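Long-range contacts in Tll1590 protein (Thermosynechococcus elongatus, PDB 6LDQ), which is a sucrose-phosphate synthase family protein with a glycosyl transferase 4-like domain of the GT-B clan: residues A9-H14 / I109-W114; K85-L90 / Y113-W118. All blocks are in the same frame, centred on the assembly; numbering follows the deposited sequence.

Contact 1 of 2, residues A9-H14 / I109-W114; sequences ALISVH and IHTNYW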
ATOM      1  N   ALA A   9       8.099   1.148   0.964  1.00 14.90           N
ATOM      2  CA  ALA A   9       7.174   0.669   1.971  1.00 15.95           C
ATOM      3  C   ALA A   9       5.898   0.231   1.279  1.00 16.10           C
ATOM      4  O   ALA A   9       5.346   0.980   0.463  1.00 18.84           O
ATOM      5  CB  ALA A   9       6.872   1.744   3.020  1.00 17.01           C
ATOM      6  N   LEU A  10       5.460  -0.986   1.583  1.00 15.87           N
ATOM      7  CA  LEU A  10       4.118  -1.443   1.249  1.00 17.73           C
ATOM      8  C   LEU A  10       3.296  -1.390   2.532  1.00 16.20           C
ATOM      9  O   LEU A  10       3.797  -1.712   3.617  1.00 15.78           O
ATOM     10  CB  LEU A  10       4.126  -2.863   0.669  1.00 16.79           C
ATOM     11  CG  LEU A  10       4.453  -3.101  -0.822  1.00 17.35           C
ATOM     12  CD1 LEU A  10       5.660  -2.338  -1.316  1.00 21.36           C
ATOM     13  CD2 LEU A  10       4.584  -4.595  -1.115  1.00 18.49           C
ATOM     14  N   ILE A  11       2.051  -0.948   2.420  1.00 14.03           N
ATOM     15  CA  ILE A  11       1.194  -0.806   3.590  1.00 13.14           C
ATOM     16  C   ILE A  11      -0.103  -1.562   3.348  1.00 16.82           C
ATOM     17  O   ILE A  11      -0.771  -1.337   2.335  1.00 14.72           O
ATOM     18  CB  ILE A  11       0.888   0.668   3.906  1.00 18.74           C
ATOM     19  CG1 ILE A  11       2.151   1.388   4.359  1.00 15.49           C
ATOM     20  CG2 ILE A  11      -0.166   0.767   5.006  1.00 13.83           C
ATOM     21  CD1 ILE A  11       1.989   2.874   4.381  1.00 19.19           C
ATOM     22  N   SER A  12      -0.449  -2.453   4.291  1.00 18.56           N
ATOM     23  CA  SER A  12      -1.682  -3.224   4.346  1.00 16.21           C
ATOM     24  C   SER A  12      -2.120  -3.257   5.817  1.00 18.09           C
ATOM     25  O   SER A  12      -1.889  -4.232   6.538  1.00 18.86           O
ATOM     26  CB  SER A  12      -1.498  -4.628   3.786  1.00 23.74           C
ATOM     27  OG  SER A  12      -2.719  -5.338   3.777  1.00 20.25           O
ATOM     28  N   VAL A  13      -2.769  -2.174   6.257  1.00 19.27           N
ATOM     29  CA  VAL A  13      -3.320  -2.087   7.613  1.00 18.24           C
ATOM     30  C   VAL A  13      -3.926  -3.420   8.020  1.00 17.28           C
ATOM     31  O   VAL A  13      -3.532  -4.014   9.032  1.00 19.02           O
ATOM     32  CB  VAL A  13      -4.367  -0.972   7.722  1.00 14.43           C
ATOM     33  CG1 VAL A  13      -4.857  -0.853   9.187  1.00 13.47           C
ATOM     34  CG2 VAL A  13      -3.818   0.352   7.200  1.00 13.58           C
ATOM     35  N   HIS A  14      -4.874  -3.911   7.227  1.00 19.32           N
ATOM     36  CA  HIS A  14      -5.381  -5.268   7.417  1.00 23.30           C
ATOM     37  C   HIS A  14      -4.516  -6.279   6.659  1.00 25.61           C
ATOM     38  O   HIS A  14      -3.760  -7.045   7.256  1.00 30.48           O
ATOM     39  CB  HIS A  14      -6.844  -5.372   6.959  1.00 28.46           C
ATOM     40  CG  HIS A  14      -7.529  -6.620   7.421  1.00 30.42           C
ATOM     41  ND1 HIS A  14      -7.255  -7.861   6.885  1.00 32.49           N
ATOM     42  CD2 HIS A  14      -8.472  -6.820   8.371  1.00 23.12           C
ATOM     43  CE1 HIS A  14      -8.002  -8.771   7.484  1.00 29.85           C
ATOM     44  NE2 HIS A  14      -8.750  -8.165   8.388  1.00 29.68           N
ATOM     45  N   ILE A 109       5.795   4.609  -1.625  1.00 16.64           N
ATOM     46  CA  ILE A 109       4.928   3.931  -0.680  1.00 15.59           C
ATOM     47  C   ILE A 109       3.768   3.362  -1.474  1.00 15.80           C
ATOM     48  O   ILE A 109       3.116   4.098  -2.217  1.00 18.41           O
ATOM     49  CB  ILE A 109       4.418   4.882   0.420  1.00 17.79           C
ATOM     50  CG1 ILE A 109       5.592   5.523   1.178  1.00 19.14           C
ATOM     51  CG2 ILE A 109       3.523   4.121   1.368  1.00 17.36           C
ATOM     52  CD1 ILE A 109       5.154   6.234   2.478  1.00 18.82           C
ATOM     53  N   HIS A 110       3.515   2.062  -1.322  1.00 17.14           N
ATOM     54  CA  HIS A 110       2.485   1.357  -2.086  1.00 17.54           C
ATOM     55  C   HIS A 110       1.448   0.835  -1.100  1.00 17.55           C
ATOM     56  O   HIS A 110       1.731  -0.078  -0.322  1.00 17.37           O
ATOM     57  CB  HIS A 110       3.098   0.228  -2.925  1.00 20.15           C
ATOM     58  CG  HIS A 110       2.109  -0.510  -3.782  1.00 17.59           C
ATOM     59  ND1 HIS A 110       2.484  -1.525  -4.639  1.00 17.09           N
ATOM     60  CD2 HIS A 110       0.762  -0.394  -3.900  1.00 16.84           C
ATOM     61  CE1 HIS A 110       1.413  -1.997  -5.256  1.00 22.01           C
ATOM     62  NE2 HIS A 110       0.355  -1.325  -4.829  1.00 18.97           N
ATOM     63  N   THR A 111       0.248   1.417  -1.144  1.00 16.32           N
ATOM     64  CA  THR A 111      -0.832   1.155  -0.204  1.00 17.49           C
ATOM     65  C   THR A 111      -1.810   0.135  -0.780  1.00 14.00           C
ATOM     66  O   THR A 111      -1.984   0.043  -1.997  1.00 14.08           O
ATOM     67  CB  THR A 111      -1.554   2.463   0.122  1.00 10.29           C
ATOM     68  OG1 THR A 111      -1.903   3.146  -1.085  1.00 14.75           O
ATOM     69  CG2 THR A 111      -0.626   3.356   0.901  1.00 18.27           C
ATOM     70  N   ASN A 112      -2.418  -0.659   0.102  1.00 11.15           N
ATOM     71  CA  ASN A 112      -3.276  -1.768  -0.298  1.00 14.72           C
ATOM     72  C   ASN A 112      -4.655  -1.631   0.336  1.00 12.13           C
ATOM     73  O   ASN A 112      -4.765  -1.586   1.563  1.00 13.30           O
ATOM     74  CB  ASN A 112      -2.708  -3.112   0.115  1.00 11.85           C
ATOM     75  CG  ASN A 112      -3.446  -4.266  -0.534  1.00 17.50           C
ATOM     76  OD1 ASN A 112      -3.475  -4.389  -1.763  1.00 19.29           O
ATOM     77  ND2 ASN A 112      -4.039  -5.121   0.283  1.00 19.63           N
ATOM     78  N   TYR A 113      -5.698  -1.652  -0.502  1.00 14.49           N
ATOM     79  CA  TYR A 113      -7.084  -1.437  -0.078  1.00 14.13           C
ATOM     80  C   TYR A 113      -7.328  -0.013   0.421  1.00 14.77           C
ATOM     81  O   TYR A 113      -6.427   0.647   0.943  1.00 13.46           O
ATOM     82  CB  TYR A 113      -7.495  -2.455   0.995  1.00 14.26           C
ATOM     83  CG  TYR A 113      -8.997  -2.535   1.217  1.00 16.49           C
ATOM     84  CD1 TYR A 113      -9.868  -2.741   0.154  1.00 24.01           C
ATOM     85  CD2 TYR A 113      -9.532  -2.426   2.497  1.00 22.08           C
ATOM     86  CE1 TYR A 113     -11.238  -2.825   0.357  1.00 18.87           C
ATOM     87  CE2 TYR A 113     -10.890  -2.499   2.712  1.00 20.92           C
ATOM     88  CZ  TYR A 113     -11.740  -2.703   1.639  1.00 24.85           C
ATOM     89  OH  TYR A 113     -13.094  -2.787   1.857  1.00 21.64           O
ATOM     90  N   TRP A 114      -8.579   0.460   0.309  1.00 17.84           N
ATOM     91  CA  TRP A 114      -8.842   1.880   0.529  1.00 17.66           C
ATOM     92  C   TRP A 114      -8.424   2.343   1.918  1.00 13.33           C
ATOM     93  O   TRP A 114      -8.028   3.505   2.079  1.00 12.52           O
ATOM     94  CB  TRP A 114     -10.326   2.187   0.259  1.00 15.40           C
ATOM     95  CG  TRP A 114     -11.308   1.713   1.284  1.00 16.55           C
ATOM     96  CD1 TRP A 114     -12.002   0.537   1.272  1.00 19.31           C
ATOM     97  CD2 TRP A 114     -11.763   2.437   2.442  1.00 17.49           C
ATOM     98  NE1 TRP A 114     -12.851   0.472   2.370  1.00 18.18           N
ATOM     99  CE2 TRP A 114     -12.710   1.622   3.103  1.00 19.88           C
ATOM    100  CE3 TRP A 114     -11.452   3.684   2.987  1.00 16.96           C
ATOM    101  CZ2 TRP A 114     -13.363   2.033   4.266  1.00 21.13           C
ATOM    102  CZ3 TRP A 114     -12.091   4.081   4.149  1.00 15.32           C
ATOM    103  CH2 TRP A 114     -13.029   3.256   4.777  1.00 22.42           C
TER
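Ile109 and Ala9 open a parallel strand pair in the sheet of a Rossmann-like domain of the GT-B clan. Strands 9-11 and 109-112 run side by side, their axes 4.6 Å apart at closest approach and 14° from parallel. Ile109 sends CG2 across to CD1 of Ile11, 3.6 Å away, and the two side chains cross obliquely. Phe97 of helix 90-104 touches both isoleucines on this face. His110 binds through both backbone groups: its N donates to Ala9 O at 2.8 Å, and its O accepts from Ile11 N at 2.9 Å. Its CB lies 4.0 Å from Leu10 CD1 on the other face. CG is anti to the backbone N (chi1 -178°), and the ring leads away from Leu10, with ND1 hydrogen-bonded to Tyr211 OH and NE2 to Thr134 OG1. Thr111 brings its CA up to Ile11 O in a CA-H···O contact, wider than those of Ile109 and Leu10, while its OG1 is hydrogen-bonded to His133 ND1 and Trp131 NE1. Asn112 N makes a weak hydrogen bond to Ile11 O. Asn112 OD1 is hydrogen-bonded to His136 NE2, and on the other branch of the amide ND2 stands 3.7 Å from Ser12 OG.

Contact 2 of 2, residues K85-L90 / Y113-W118; sequences KLFETL and YWLSGW
Phe87, on a short 3-10 turn, packs against the first turns of helix 113-126, where it meets Trp114, Leu115 and Trp118. Its CB rests 4.1 Å from CD2 of Leu115. CG, anti to the backbone N (chi1 -172°), carries the ring toward the two tryptophans. Further out, CD1 lies 3.6 Å from CZ3 of Trp114 and almost as near its CH2. The Phe87 ring and the six-membered ring of Trp114 are near parallel, with planes at 27°, but strongly offset, with little of one ring over the other. CE1 goes on to Trp118, 3.6 Å from its CD1, and the tip atom CZ is next to its NE1. Here the edge of Phe87 points at the indole face, a T-shaped contact with planes at 73°. The three rings form an aromatic cluster, and Thr155 and Val159 of helix 153-166 touch it. In the GT-B domain this joins the loop before helix 90-104 to the helix that follows strand 108-112. Leu115 meets the turn with both its methyls. Its CD1 meets CB of Leu86 at 3.9 Å, and its CD2 also lies against the backbone N of Phe87. Within the helix, Leu115 CG sits over the centre of one face of the Trp114 ring. Leu90 completes the contact from the start of the next helix: its CB is 3.6 Å from CE3 of Trp118, and its CD1 touches both Leu115 O and CB of Trp118. No hydrogen bond crosses between the segments. The turn is held from within, since Leu86 O accepts from both the N and the hydroxyl of Thr89, with OG1 2.7 Å away on a lone pair in the carbonyl plane.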
ATOM      1  N   LYS A  85     -14.390  -2.219  10.637  1.00 22.60           N
ATOM      2  CA  LYS A  85     -14.193  -1.497  11.892  1.00 23.92           C
ATOM      3  C   LYS A  85     -12.796  -0.892  11.997  1.00 18.96           C
ATOM      4  O   LYS A  85     -12.407  -0.437  13.078  1.00 20.82           O
ATOM      5  CB  LYS A  85     -14.437  -2.422  13.090  1.00 28.50           C
ATOM      6  CG  LYS A  85     -15.898  -2.769  13.338  1.00 33.01           C
ATOM      7  CD  LYS A  85     -16.642  -1.605  13.972  1.00 33.99           C
ATOM      8  CE  LYS A  85     -18.137  -1.726  13.748  1.00 35.33           C
ATOM      9  NZ  LYS A  85     -18.800  -2.328  14.932  1.00 42.49           N
ATOM     10  N   LEU A  86     -12.023  -0.882  10.908  1.00 19.74           N
ATOM     11  CA  LEU A  86     -10.637  -0.445  11.005  1.00 19.83           C
ATOM     12  C   LEU A  86     -10.467   1.057  10.843  1.00 21.51           C
ATOM     13  O   LEU A  86      -9.485   1.604  11.361  1.00 22.23           O
ATOM     14  CB  LEU A  86      -9.774  -1.173   9.956  1.00 17.16           C
ATOM     15  CG  LEU A  86      -9.261  -2.535  10.431  1.00 16.97           C
ATOM     16  CD1 LEU A  86      -8.334  -3.173   9.400  1.00 19.26           C
ATOM     17  CD2 LEU A  86      -8.545  -2.394  11.776  1.00 22.77           C
ATOM     18  N   PHE A  87     -11.389   1.741  10.143  1.00 16.96           N
ATOM     19  CA  PHE A  87     -11.177   3.154   9.817  1.00 14.31           C
ATOM     20  C   PHE A  87     -10.775   3.992  11.034  1.00 21.93           C
ATOM     21  O   PHE A  87      -9.917   4.882  10.932  1.00 17.61           O
ATOM     22  CB  PHE A  87     -12.428   3.751   9.167  1.00 18.42           C
ATOM     23  CG  PHE A  87     -12.205   5.130   8.636  1.00 15.05           C
ATOM     24  CD1 PHE A  87     -11.471   5.325   7.481  1.00 15.31           C
ATOM     25  CD2 PHE A  87     -12.682   6.234   9.315  1.00 21.79           C
ATOM     26  CE1 PHE A  87     -11.239   6.603   7.008  1.00 16.37           C
ATOM     27  CE2 PHE A  87     -12.454   7.505   8.847  1.00 19.71           C
ATOM     28  CZ  PHE A  87     -11.736   7.694   7.701  1.00 20.53           C
ATOM     29  N   GLU A  88     -11.388   3.734  12.201  1.00 18.46           N
ATOM     30  CA  GLU A  88     -11.112   4.593  13.350  1.00 20.37           C
ATOM     31  C   GLU A  88      -9.730   4.359  13.961  1.00 20.61           C
ATOM     32  O   GLU A  88      -9.346   5.119  14.859  1.00 19.89           O
ATOM     33  CB  GLU A  88     -12.191   4.413  14.430  1.00 26.29           C
ATOM     34  CG  GLU A  88     -12.034   3.180  15.327  1.00 20.80           C
ATOM     35  CD  GLU A  88     -13.255   2.940  16.214  1.00 29.97           C
ATOM     36  OE1 GLU A  88     -14.108   3.845  16.308  1.00 28.27           O
ATOM     37  OE2 GLU A  88     -13.366   1.848  16.818  1.00 34.96           O
ATOM     38  N   THR A  89      -8.989   3.335  13.503  1.00 16.21           N
ATOM     39  CA  THR A  89      -7.660   3.006  14.006  1.00 22.13           C
ATOM     40  C   THR A  89      -6.536   3.667  13.214  1.00 21.55           C
ATOM     41  O   THR A  89      -5.385   3.658  13.681  1.00 19.64           O
ATOM     42  CB  THR A  89      -7.425   1.482  13.988  1.00 22.31           C
ATOM     43  OG1 THR A  89      -7.147   1.044  12.648  1.00 14.81           O
ATOM     44  CG2 THR A  89      -8.651   0.745  14.492  1.00 23.24           C
ATOM     45  N   LEU A  90      -6.853   4.271  12.065  1.00 14.89           N
ATOM     46  CA  LEU A  90      -5.925   4.729  11.036  1.00 18.50           C
ATOM     47  C   LEU A  90      -5.070   5.923  11.469  1.00 19.77           C
ATOM     48  O   LEU A  90      -3.872   5.941  11.145  1.00 15.85           O
ATOM     49  CB  LEU A  90      -6.689   5.038   9.739  1.00 19.79           C
ATOM     50  CG  LEU A  90      -7.404   3.815   9.145  1.00 22.88           C
ATOM     51  CD1 LEU A  90      -7.818   4.029   7.679  1.00 17.28           C
ATOM     52  CD2 LEU A  90      -6.518   2.557   9.267  1.00 20.75           C
ATOM     53  N   TYR A 113      -5.698  -1.652  -0.502  1.00 14.49           N
ATOM     54  CA  TYR A 113      -7.084  -1.437  -0.078  1.00 14.13           C
ATOM     55  C   TYR A 113      -7.328  -0.013   0.421  1.00 14.77           C
ATOM     56  O   TYR A 113      -6.427   0.647   0.943  1.00 13.46           O
ATOM     57  CB  TYR A 113      -7.495  -2.455   0.995  1.00 14.26           C
ATOM     58  CG  TYR A 113      -8.997  -2.535   1.217  1.00 16.49           C
ATOM     59  CD1 TYR A 113      -9.868  -2.741   0.154  1.00 24.01           C
ATOM     60  CD2 TYR A 113      -9.532  -2.426   2.497  1.00 22.08           C
ATOM     61  CE1 TYR A 113     -11.238  -2.825   0.357  1.00 18.87           C
ATOM     62  CE2 TYR A 113     -10.890  -2.499   2.712  1.00 20.92           C
ATOM     63  CZ  TYR A 113     -11.740  -2.703   1.639  1.00 24.85           C
ATOM     64  OH  TYR A 113     -13.094  -2.787   1.857  1.00 21.64           O
ATOM     65  N   TRP A 114      -8.579   0.460   0.309  1.00 17.84           N
ATOM     66  CA  TRP A 114      -8.842   1.880   0.529  1.00 17.66           C
ATOM     67  C   TRP A 114      -8.424   2.343   1.918  1.00 13.33           C
ATOM     68  O   TRP A 114      -8.028   3.505   2.079  1.00 12.52           O
ATOM     69  CB  TRP A 114     -10.326   2.187   0.259  1.00 15.40           C
ATOM     70  CG  TRP A 114     -11.308   1.713   1.284  1.00 16.55           C
ATOM     71  CD1 TRP A 114     -12.002   0.537   1.272  1.00 19.31           C
ATOM     72  CD2 TRP A 114     -11.763   2.437   2.442  1.00 17.49           C
ATOM     73  NE1 TRP A 114     -12.851   0.472   2.370  1.00 18.18           N
ATOM     74  CE2 TRP A 114     -12.710   1.622   3.103  1.00 19.88           C
ATOM     75  CE3 TRP A 114     -11.452   3.684   2.987  1.00 16.96           C
ATOM     76  CZ2 TRP A 114     -13.363   2.033   4.266  1.00 21.13           C
ATOM     77  CZ3 TRP A 114     -12.091   4.081   4.149  1.00 15.32           C
ATOM     78  CH2 TRP A 114     -13.029   3.256   4.777  1.00 22.42           C
ATOM     79  N   LEU A 115      -8.475   1.452   2.920  1.00 15.28           N
ATOM     80  CA  LEU A 115      -8.130   1.820   4.299  1.00 18.68           C
ATOM     81  C   LEU A 115      -6.654   2.208   4.418  1.00 18.51           C
ATOM     82  O   LEU A 115      -6.312   3.254   4.976  1.00 19.98           O
ATOM     83  CB  LEU A 115      -8.445   0.654   5.249  1.00 14.20           C
ATOM     84  CG  LEU A 115      -9.918   0.315   5.525  1.00 15.81           C
ATOM     85  CD1 LEU A 115     -10.034  -1.103   6.032  1.00 16.93           C
ATOM     86  CD2 LEU A 115     -10.518   1.292   6.537  1.00 18.31           C
ATOM     87  N   SER A 116      -5.768   1.358   3.930  1.00 14.02           N
ATOM     88  CA  SER A 116      -4.361   1.749   3.838  1.00 15.04           C
ATOM     89  C   SER A 116      -4.199   2.997   2.975  1.00 14.40           C
ATOM     90  O   SER A 116      -3.310   3.817   3.223  1.00 14.34           O
ATOM     91  CB  SER A 116      -3.549   0.595   3.267  1.00 15.52           C
ATOM     92  OG  SER A 116      -3.851  -0.620   3.940  1.00 17.38           O
ATOM     93  N   GLY A 117      -5.084   3.187   1.987  1.00 13.29           N
ATOM     94  CA  GLY A 117      -4.967   4.341   1.112  1.00 12.03           C
ATOM     95  C   GLY A 117      -5.221   5.661   1.797  1.00 14.68           C
ATOM     96  O   GLY A 117      -4.597   6.670   1.463  1.00 14.17           O
ATOM     97  N   TRP A 118      -6.183   5.687   2.730  1.00 18.37           N
ATOM     98  CA  TRP A 118      -6.319   6.821   3.636  1.00 16.95           C
ATOM     99  C   TRP A 118      -4.977   7.152   4.296  1.00 14.87           C
ATOM    100  O   TRP A 118      -4.565   8.317   4.378  1.00 14.55           O
ATOM    101  CB  TRP A 118      -7.374   6.484   4.693  1.00 12.19           C
ATOM    102  CG  TRP A 118      -7.849   7.677   5.445  1.00 19.56           C
ATOM    103  CD1 TRP A 118      -8.863   8.528   5.086  1.00 20.31           C
ATOM    104  CD2 TRP A 118      -7.315   8.178   6.668  1.00 17.52           C
ATOM    105  NE1 TRP A 118      -8.995   9.520   6.032  1.00 21.52           N
ATOM    106  CE2 TRP A 118      -8.050   9.330   7.007  1.00 17.61           C
ATOM    107  CE3 TRP A 118      -6.270   7.769   7.505  1.00 17.73           C
ATOM    108  CZ2 TRP A 118      -7.791  10.074   8.163  1.00 21.60           C
ATOM    109  CZ3 TRP A 118      -6.014   8.506   8.663  1.00 24.39           C
ATOM    110  CH2 TRP A 118      -6.781   9.643   8.984  1.00 21.55           C
TER

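In the fold
From the N terminus, strand 8-11 lies in the middle of the sheet. The chain then passes through helix 32-42, strands 47-52, 61-63 and 68-73, the 85-90 turn and helix 90-104. Contact 1 closes this long loop when strand 108-112 pairs beside strand 8-11. Contact 2 closes a shorter loop, mostly within the longer one, from the 85-90 turn through helix 90-104 and strand 108-112 to helix 113-126. Both end on the same piece of chain and share Tyr113 and Trp114. Contact 1 joins strand to strand, and contact 2 joins loop to helix. They meet where Ser116 OG is probably hydrogen-bonded to Val13 N.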